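Local coordinates for protein teicoplanin pseudoaglycone deacetylases Orf2 (PDB 2X9L) that probably removes the N-acetyl group from the glucosamine of a teicoplanin pseudoaglycone as a zinc-dependent, PIG-L-family deacetylase, at residues Thr154-Gly159 and Trp185-Tyr190; Ala166-Ala171 and Val198-Gly203. All blocks are in the same frame, centred on the assembly; numbering follows the deposited sequence.

Interaction 1 of 2, residues Thr154-Gly159 and Trp185-Tyr190. With BOG (octyl beta-D-glucopyranoside), chain C.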
ATOM      1  N   THR A 154      -6.197   4.028  -2.092  1.00 10.10           N
ATOM      2  CA  THR A 154      -5.334   3.416  -1.083  1.00 10.56           C
ATOM      3  C   THR A 154      -5.726   1.953  -0.909  1.00 11.05           C
ATOM      4  O   THR A 154      -6.502   1.436  -1.705  1.00 10.76           O
ATOM      5  CB  THR A 154      -5.383   4.190   0.253  1.00 10.90           C
ATOM      6  OG1 THR A 154      -4.343   3.716   1.131  1.00 11.16           O
ATOM      7  CG2 THR A 154      -6.732   4.057   0.907  1.00 10.67           C
ATOM      8  N   CYS A 155      -5.175   1.284   0.099  1.00 10.10           N
ATOM      9  CA  CYS A 155      -5.380  -0.152   0.273  1.00 11.59           C
ATOM     10  C   CYS A 155      -6.662  -0.506   1.024  1.00 10.84           C
ATOM     11  O   CYS A 155      -7.095   0.219   1.902  1.00 11.55           O
ATOM     12  CB  CYS A 155      -4.195  -0.769   1.013  1.00 10.59           C
ATOM     13  SG  CYS A 155      -3.948  -0.102   2.686  1.00 13.81           S
ATOM     14  N   ALA A 156      -7.263  -1.638   0.664  1.00 10.00           N
ATOM     15  CA  ALA A 156      -8.406  -2.168   1.404  1.00 10.75           C
ATOM     16  C   ALA A 156      -8.003  -2.806   2.738  1.00 12.83           C
ATOM     17  O   ALA A 156      -8.854  -3.043   3.600  1.00 12.44           O
ATOM     18  CB  ALA A 156      -9.159  -3.208   0.536  1.00 12.09           C
ATOM     19  N   ALA A 157      -6.713  -3.106   2.888  1.00  9.62           N
ATOM     20  CA  ALA A 157      -6.198  -3.786   4.072  1.00 11.88           C
ATOM     21  C   ALA A 157      -6.694  -5.236   4.176  1.00 13.52           C
ATOM     22  O   ALA A 157      -6.813  -5.793   5.268  1.00 15.39           O
ATOM     23  CB  ALA A 157      -6.508  -2.996   5.355  1.00 13.78           C
ATOM     24  N   ILE A 158      -6.987  -5.838   3.033  1.00 12.67           N
ATOM     25  CA  ILE A 158      -7.221  -7.274   3.001  1.00 13.32           C
ATOM     26  C   ILE A 158      -5.958  -7.954   3.503  1.00 14.57           C
ATOM     27  O   ILE A 158      -4.849  -7.632   3.066  1.00 17.10           O
ATOM     28  CB  ILE A 158      -7.555  -7.761   1.596  1.00 14.35           C
ATOM     29  CG1 ILE A 158      -8.908  -7.203   1.165  1.00 15.44           C
ATOM     30  CG2 ILE A 158      -7.552  -9.291   1.542  1.00 15.98           C
ATOM     31  CD1 ILE A 158      -9.218  -7.428  -0.311  1.00 16.84           C
ATOM     32  N   GLY A 159      -6.111  -8.874   4.443  1.00 17.80           N
ATOM     33  CA  GLY A 159      -4.939  -9.498   5.034  1.00 19.26           C
ATOM     34  C   GLY A 159      -4.667  -8.987   6.433  1.00 21.24           C
ATOM     35  O   GLY A 159      -3.939  -9.625   7.201  1.00 20.97           O
ATOM     36  N   TRP A 185      -7.960  -0.326  -3.303  1.00 10.95           N
ATOM     37  CA  TRP A 185      -7.571  -1.435  -4.172  1.00 11.88           C
ATOM     38  C   TRP A 185      -7.566  -2.755  -3.417  1.00 11.64           C
ATOM     39  O   TRP A 185      -7.458  -2.790  -2.195  1.00 11.45           O
ATOM     40  CB  TRP A 185      -6.197  -1.208  -4.814  1.00 11.45           C
ATOM     41  CG  TRP A 185      -5.040  -1.071  -3.853  1.00 10.13           C
ATOM     42  CD1 TRP A 185      -4.593  -2.002  -2.952  1.00 10.14           C
ATOM     43  CD2 TRP A 185      -4.169   0.051  -3.735  1.00 10.53           C
ATOM     44  NE1 TRP A 185      -3.502  -1.509  -2.262  1.00 10.56           N
ATOM     45  CE2 TRP A 185      -3.227  -0.247  -2.728  1.00 11.40           C
ATOM     46  CE3 TRP A 185      -4.097   1.291  -4.382  1.00 11.35           C
ATOM     47  CZ2 TRP A 185      -2.222   0.651  -2.351  1.00 11.20           C
ATOM     48  CZ3 TRP A 185      -3.108   2.188  -4.004  1.00 11.64           C
ATOM     49  CH2 TRP A 185      -2.183   1.861  -2.990  1.00 10.87           C
ATOM     50  N   GLU A 186      -7.703  -3.842  -4.157  1.00 11.34           N
ATOM     51  CA  GLU A 186      -7.555  -5.169  -3.576  1.00 11.19           C
ATOM     52  C   GLU A 186      -6.076  -5.451  -3.280  1.00 12.39           C
ATOM     53  O   GLU A 186      -5.250  -5.521  -4.198  1.00 11.05           O
ATOM     54  CB  GLU A 186      -8.118  -6.199  -4.554  1.00 13.11           C
ATOM     55  CG  GLU A 186      -8.125  -7.587  -4.020  1.00 15.20           C
ATOM     56  CD  GLU A 186      -8.688  -8.573  -5.005  1.00 18.35           C
ATOM     57  OE1 GLU A 186      -9.410  -9.488  -4.558  1.00 18.20           O
ATOM     58  OE2 GLU A 186      -8.409  -8.428  -6.216  1.00 18.18           O
ATOM     59  N   ASP A 187      -5.728  -5.589  -2.000  1.00 10.62           N
ATOM     60  CA  ASP A 187      -4.319  -5.795  -1.636  1.00 11.83           C
ATOM     61  C   ASP A 187      -3.763  -7.048  -2.280  1.00 14.14           C
ATOM     62  O   ASP A 187      -4.279  -8.137  -2.060  1.00 14.95           O
ATOM     63  CB  ASP A 187      -4.132  -5.914  -0.115  1.00 12.43           C
ATOM     64  CG  ASP A 187      -4.785  -4.787   0.642  1.00 12.59           C
ATOM     65  OD1 ASP A 187      -6.024  -4.659   0.533  1.00 13.50           O
ATOM     66  OD2 ASP A 187      -4.062  -4.036   1.353  1.00 13.68           O
ATOM     67  N   LEU A 188      -2.691  -6.903  -3.057  1.00 12.22           N
ATOM     68  CA  LEU A 188      -2.013  -8.079  -3.625  1.00 14.42           C
ATOM     69  C   LEU A 188      -0.588  -8.187  -3.087  1.00 16.19           C
ATOM     70  O   LEU A 188       0.062  -7.168  -2.858  1.00 14.26           O
ATOM     71  CB  LEU A 188      -1.993  -7.987  -5.151  1.00 13.55           C
ATOM     72  CG  LEU A 188      -3.357  -7.896  -5.839  1.00 12.90           C
ATOM     73  CD1 LEU A 188      -3.210  -7.553  -7.316  1.00 13.33           C
ATOM     74  CD2 LEU A 188      -4.114  -9.204  -5.682  1.00 17.25           C
ATOM     75  N   PRO A 189      -0.090  -9.419  -2.896  1.00 15.31           N
ATOM     76  CA  PRO A 189      -0.756 -10.697  -3.194  1.00 16.06           C
ATOM     77  C   PRO A 189      -1.647 -11.216  -2.065  1.00 16.16           C
ATOM     78  O   PRO A 189      -2.123 -12.351  -2.153  1.00 18.85           O
ATOM     79  CB  PRO A 189       0.420 -11.645  -3.377  1.00 17.57           C
ATOM     80  CG  PRO A 189       1.425 -11.128  -2.408  1.00 20.32           C
ATOM     81  CD  PRO A 189       1.323  -9.626  -2.525  1.00 16.70           C
ATOM     82  N   TYR A 190      -1.897 -10.408  -1.041  1.00 13.73           N
ATOM     83  CA  TYR A 190      -2.649 -10.883   0.127  1.00 16.85           C
ATOM     84  C   TYR A 190      -3.997 -11.490  -0.245  1.00 16.13           C
ATOM     85  O   TYR A 190      -4.421 -12.485   0.343  1.00 18.78           O
ATOM     86  CB  TYR A 190      -2.886  -9.749   1.120  1.00 17.99           C
ATOM     87  CG  TYR A 190      -1.625  -9.152   1.682  1.00 20.81           C
ATOM     88  CD1 TYR A 190      -0.910  -8.187   0.976  1.00 19.67           C
ATOM     89  CD2 TYR A 190      -1.161  -9.529   2.937  1.00 28.88           C
ATOM     90  CE1 TYR A 190       0.246  -7.632   1.496  1.00 23.47           C
ATOM     91  CE2 TYR A 190      -0.004  -8.974   3.470  1.00 26.72           C
ATOM     92  CZ  TYR A 190       0.691  -8.027   2.745  1.00 28.15           C
ATOM     93  OH  TYR A 190       1.841  -7.472   3.270  1.00 30.65           O
TER
HETATM   94  C1  BOG C4001       5.140  -7.505   5.531  1.00 16.36           C
HETATM   95  O1  BOG C4001       4.071  -8.397   5.639  1.00 23.24           O
HETATM   96  C2  BOG C4001       5.293  -6.714   4.226  1.00 18.79           C
HETATM   97  O2  BOG C4001       5.065  -7.387   3.029  1.00 19.39           O
HETATM   98  C3  BOG C4001       6.332  -5.584   4.213  1.00 15.40           C
HETATM   99  O3  BOG C4001       6.344  -4.722   3.148  1.00 16.81           O
HETATM  100  C4  BOG C4001       6.813  -5.031   5.567  1.00 14.60           C
HETATM  101  O4  BOG C4001       7.932  -4.206   5.543  1.00 15.23           O
HETATM  102  C5  BOG C4001       6.580  -5.898   6.819  1.00 15.19           C
HETATM  103  O5  BOG C4001       5.595  -6.942   6.761  1.00 19.84           O
HETATM  104  C6  BOG C4001       6.750  -5.257   8.167  1.00 14.53           C
HETATM  105  O6  BOG C4001       5.684  -4.423   8.439  1.00 14.82           O
HETATM  106  C1' BOG C4001       4.057  -9.290   6.703  1.00 25.81           C
HETATM  107  C2' BOG C4001       2.881 -10.237   6.756  1.00 34.79           C
HETATM  108  C3' BOG C4001       1.831 -10.011   7.810  1.00 36.79           C
HETATM  109  C4' BOG C4001       2.164 -10.406   9.233  1.00 43.80           C
HETATM  110  C5' BOG C4001       1.270  -9.906  10.355  1.00 38.64           C
HETATM  111  C6' BOG C4001       1.932  -9.297  11.566  1.00 37.52           C
HETATM  112  C7' BOG C4001       2.167  -7.809  11.573  1.00 31.93           C
HETATM  113  C8' BOG C4001       3.366  -7.261  10.857  1.00 28.96           C
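Asp187 and Trp185 reach the 154-159 segment through two different first torsions. In Asp187, CG lies beside the backbone N and anti to the carbonyl carbon (chi1 -51°), which sends the carboxylate into the turn of Ala156, Ala157 and Ile158. Trp185 carries CG between its backbone N and carbonyl carbon (chi1 61°), folding the indole back over the Thr154-Cys155 peptide. Asp187 OD1 takes a weak hydrogen bond from Ile158 N at 2.9 Å, with an N-H...O angle of 145°, and Ala157 N sits equally near. The other oxygen, OD2, rests 3.3 Å from Cys155 CB and accepts a hydrogen bond from ND1 of His164, a zinc ligand. The pattern matches a second-shell carboxylate that orients a metal-binding histidine. Cys155 CA stands over the five-membered ring of Trp185 in a CH-pi contact, 3.7 Å from the ring centroid. Thr154 O lies over the same face of the indole, toward its rim, 3.4 Å from Trp185 CD2.

Here strands 151-155 and 182-185 run parallel, neighbours in the central sheet of this Rossmann-like PIG-L fold, and their C-terminal ends open into the active-site loops. Trp185 N donates to Thr154 O at 2.8 Å, and Ala156 N to Trp185 O at 3.1 Å; Trp185 thus bonds to the residues before and after Cys155, the register of a parallel bridge between Cys155 and Trp185.

Beyond it, a cis peptide precedes Pro189, and Tyr190 comes back toward the first segment, its CB 3.5 Å from Ile158 O. The Tyr190 ring meets His164 edge-to-face, and its OH accepts a hydrogen bond from O2 of the octyl glucoside at 3.2 Å. On the flank away from the sugar, Ile158 CD1 packs on the CG methylene of Glu186, which is seen to bind zinc together with His250.

Interaction 2 of 2, residues Ala166-Ala171 and Val198-Gly203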
ATOM      1  N   ALA A 166      -3.903   0.957   9.283  1.00 11.79           N
ATOM      2  CA  ALA A 166      -3.658   2.335   9.714  1.00 12.79           C
ATOM      3  C   ALA A 166      -3.715   3.286   8.514  1.00 12.50           C
ATOM      4  O   ALA A 166      -4.281   4.393   8.595  1.00 11.86           O
ATOM      5  CB  ALA A 166      -2.288   2.454  10.394  1.00 13.16           C
ATOM      6  N   THR A 167      -3.097   2.857   7.416  1.00  9.95           N
ATOM      7  CA  THR A 167      -3.046   3.647   6.196  1.00 10.40           C
ATOM      8  C   THR A 167      -4.453   3.856   5.661  1.00 11.09           C
ATOM      9  O   THR A 167      -4.846   4.979   5.350  1.00 11.17           O
ATOM     10  CB  THR A 167      -2.199   2.967   5.103  1.00 10.21           C
ATOM     11  OG1 THR A 167      -0.847   2.855   5.551  1.00 11.59           O
ATOM     12  CG2 THR A 167      -2.220   3.785   3.802  1.00 10.40           C
ATOM     13  N   ARG A 168      -5.206   2.770   5.545  1.00 10.35           N
ATOM     14  CA  ARG A 168      -6.569   2.865   5.026  1.00 10.34           C
ATOM     15  C   ARG A 168      -7.436   3.775   5.893  1.00 11.07           C
ATOM     16  O   ARG A 168      -8.136   4.646   5.385  1.00 11.43           O
ATOM     17  CB  ARG A 168      -7.212   1.478   4.940  1.00 11.44           C
ATOM     18  CG  ARG A 168      -8.711   1.532   4.624  1.00 12.17           C
ATOM     19  CD  ARG A 168      -9.462   0.973   5.811  1.00 23.13           C
ATOM     20  NE  ARG A 168      -9.517  -0.455   5.675  1.00 23.29           N
ATOM     21  CZ  ARG A 168      -9.781  -1.317   6.646  1.00 22.10           C
ATOM     22  NH1 ARG A 168      -9.999  -0.919   7.892  1.00 21.73           N
ATOM     23  NH2 ARG A 168      -9.813  -2.595   6.347  1.00 20.27           N
ATOM     24  N   ASP A 169      -7.421   3.554   7.201  1.00  9.47           N
ATOM     25  CA  ASP A 169      -8.265   4.358   8.085  1.00 13.21           C
ATOM     26  C   ASP A 169      -7.877   5.840   8.038  1.00 11.84           C
ATOM     27  O   ASP A 169      -8.739   6.706   7.906  1.00 12.31           O
ATOM     28  CB  ASP A 169      -8.224   3.818   9.518  1.00 13.72           C
ATOM     29  CG  ASP A 169      -8.862   2.444   9.646  1.00 17.58           C
ATOM     30  OD1 ASP A 169      -9.380   1.895   8.645  1.00 16.71           O
ATOM     31  OD2 ASP A 169      -8.857   1.916  10.769  1.00 21.11           O
ATOM     32  N   ALA A 170      -6.581   6.137   8.107  1.00 10.72           N
ATOM     33  CA  ALA A 170      -6.143   7.536   8.026  1.00 11.75           C
ATOM     34  C   ALA A 170      -6.575   8.195   6.706  1.00 11.40           C
ATOM     35  O   ALA A 170      -7.015   9.353   6.701  1.00 11.86           O
ATOM     36  CB  ALA A 170      -4.637   7.642   8.212  1.00 11.68           C
ATOM     37  N   ALA A 171      -6.444   7.462   5.597  1.00  9.78           N
ATOM     38  CA  ALA A 171      -6.849   7.983   4.292  1.00 11.71           C
ATOM     39  C   ALA A 171      -8.351   8.253   4.242  1.00 11.52           C
ATOM     40  O   ALA A 171      -8.785   9.255   3.677  1.00 12.14           O
ATOM     41  CB  ALA A 171      -6.438   7.028   3.160  1.00 10.95           C
ATOM     42  N   VAL A 198     -13.626  -6.785   4.548  1.00 27.66           N
ATOM     43  CA  VAL A 198     -12.917  -5.935   5.503  1.00 29.13           C
ATOM     44  C   VAL A 198     -13.888  -5.146   6.374  1.00 30.94           C
ATOM     45  O   VAL A 198     -15.042  -4.935   5.997  1.00 33.09           O
ATOM     46  CB  VAL A 198     -11.971  -4.939   4.803  1.00 26.93           C
ATOM     47  CG1 VAL A 198     -10.771  -5.671   4.182  1.00 24.58           C
ATOM     48  CG2 VAL A 198     -12.731  -4.127   3.762  1.00 27.81           C
ATOM     49  N   GLU A 199     -13.410  -4.711   7.536  1.00 29.75           N
ATOM     50  CA  GLU A 199     -14.221  -3.918   8.454  1.00 30.10           C
ATOM     51  C   GLU A 199     -13.753  -2.473   8.421  1.00 25.95           C
ATOM     52  O   GLU A 199     -12.677  -2.154   8.928  1.00 26.29           O
ATOM     53  CB  GLU A 199     -14.064  -4.427   9.884  1.00 30.18           C
ATOM     54  CG  GLU A 199     -14.511  -5.856  10.127  1.00 40.24           C
ATOM     55  CD  GLU A 199     -14.259  -6.286  11.563  1.00 45.66           C
ATOM     56  OE1 GLU A 199     -13.160  -5.984  12.082  1.00 44.81           O
ATOM     57  OE2 GLU A 199     -15.155  -6.917  12.172  1.00 46.08           O
ATOM     58  N   LEU A 200     -14.555  -1.598   7.834  1.00 21.06           N
ATOM     59  CA  LEU A 200     -14.208  -0.181   7.791  1.00 18.57           C
ATOM     60  C   LEU A 200     -14.633   0.556   9.056  1.00 19.11           C
ATOM     61  O   LEU A 200     -15.486   0.084   9.803  1.00 18.92           O
ATOM     62  CB  LEU A 200     -14.842   0.487   6.566  1.00 18.14           C
ATOM     63  CG  LEU A 200     -14.508  -0.151   5.218  1.00 19.73           C
ATOM     64  CD1 LEU A 200     -15.298   0.520   4.099  1.00 19.84           C
ATOM     65  CD2 LEU A 200     -13.017  -0.095   4.946  1.00 20.90           C
ATOM     66  N   PRO A 201     -14.046   1.736   9.291  1.00 16.14           N
ATOM     67  CA  PRO A 201     -14.473   2.534  10.440  1.00 18.12           C
ATOM     68  C   PRO A 201     -15.951   2.879  10.311  1.00 19.54           C
ATOM     69  O   PRO A 201     -16.486   2.917   9.198  1.00 15.94           O
ATOM     70  CB  PRO A 201     -13.615   3.797  10.333  1.00 18.20           C
ATOM     71  CG  PRO A 201     -12.416   3.393   9.511  1.00 19.14           C
ATOM     72  CD  PRO A 201     -12.941   2.364   8.544  1.00 18.58           C
ATOM     73  N   GLN A 202     -16.603   3.128  11.439  1.00 19.84           N
ATOM     74  CA  GLN A 202     -18.033   3.386  11.425  1.00 20.80           C
ATOM     75  C   GLN A 202     -18.368   4.543  10.493  1.00 19.30           C
ATOM     76  O   GLN A 202     -17.661   5.552  10.457  1.00 18.72           O
ATOM     77  CB  GLN A 202     -18.548   3.647  12.843  1.00 25.72           C
ATOM     78  CG  GLN A 202     -18.474   2.421  13.765  1.00 31.79           C
ATOM     79  CD  GLN A 202     -19.446   1.310  13.373  1.00 36.83           C
ATOM     80  OE1 GLN A 202     -20.641   1.552  13.169  1.00 38.40           O
ATOM     81  NE2 GLN A 202     -18.934   0.084  13.274  1.00 35.32           N
ATOM     82  N   GLY A 203     -19.431   4.376   9.713  1.00 17.66           N
ATOM     83  CA  GLY A 203     -19.887   5.413   8.807  1.00 18.49           C
ATOM     84  C   GLY A 203     -19.422   5.278   7.369  1.00 16.61           C
ATOM     85  O   GLY A 203     -19.867   6.029   6.498  1.00 15.04           O
TER
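Arg168 and Asp169, consecutive residues of helix 162-177, face the irregular, extended chain of Val198 to Pro201; the two backbones come nearest at Asp169 and Pro201, CA atoms 6.9 Å apart. The helix keeps its own regular bonding, Ala170 N to Ala166 O among them, and it meets the loop through the side chains of Arg168 and Asp169. Arg168 does most of it. Its CG leaves anti to the backbone N (chi1 170°), and bends at chi2 and chi3 then carry the guanidinium out along the loop. Leu200 CD2 lies over one face of that flat group, 3.6 Å from Arg168 NE, the Leu200 side chain lying across that of Arg168. Val198 points back along Arg168, its CB 3.5 Å from Arg168 NH2. Between these two residues the carbonyl of Glu199 brings its O to 3.1 Å from Arg168 NH1.

This is the surface side of the alpha/beta fold, where helix 162-177, the connection between parallel strands 151-155 and 182-185, is met by the long loop running from strand 182-185 to strand 204-211. Within the helix, NH1 of Arg168 donates to Asp169 OD1 at 3.0 Å in a salt bridge, with an N-H...O angle of 165°. The bond lies near the guanidinium plane and reaches the syn side of the carboxylate, while NH2 is hydrogen-bonded to the carbonyl O of Ala156; together they should restrict rotation of the guanidinium. Pro201 packs against the Asp169 carboxylate, its CG 3.5 Å from Asp169 OD1, and also touches Leu172 and Phe173 further along the helix.

How the interactions relate
After the first three strands of the sheet, the chain runs along strand 151-155 into the turn of interaction 1, then enters helix 162-177, which supplies the first half of interaction 2. Strand 182-185 follows, and residues 185-190 close interaction 1 back on 154-159 across 25 intervening residues. The chain then runs on to 198-203, closing interaction 2 on the helix over 26. The two closures therefore cross rather than nest: helix segment 166-171 lies inside the first loop, and segment 185-190 inside the second. Interaction 1 joins adjacent strand ends beside the zinc site, interaction 2 the helix to the loop between strands 182-185 and 204-211, and Cys155 O against Arg168 CB brings them together.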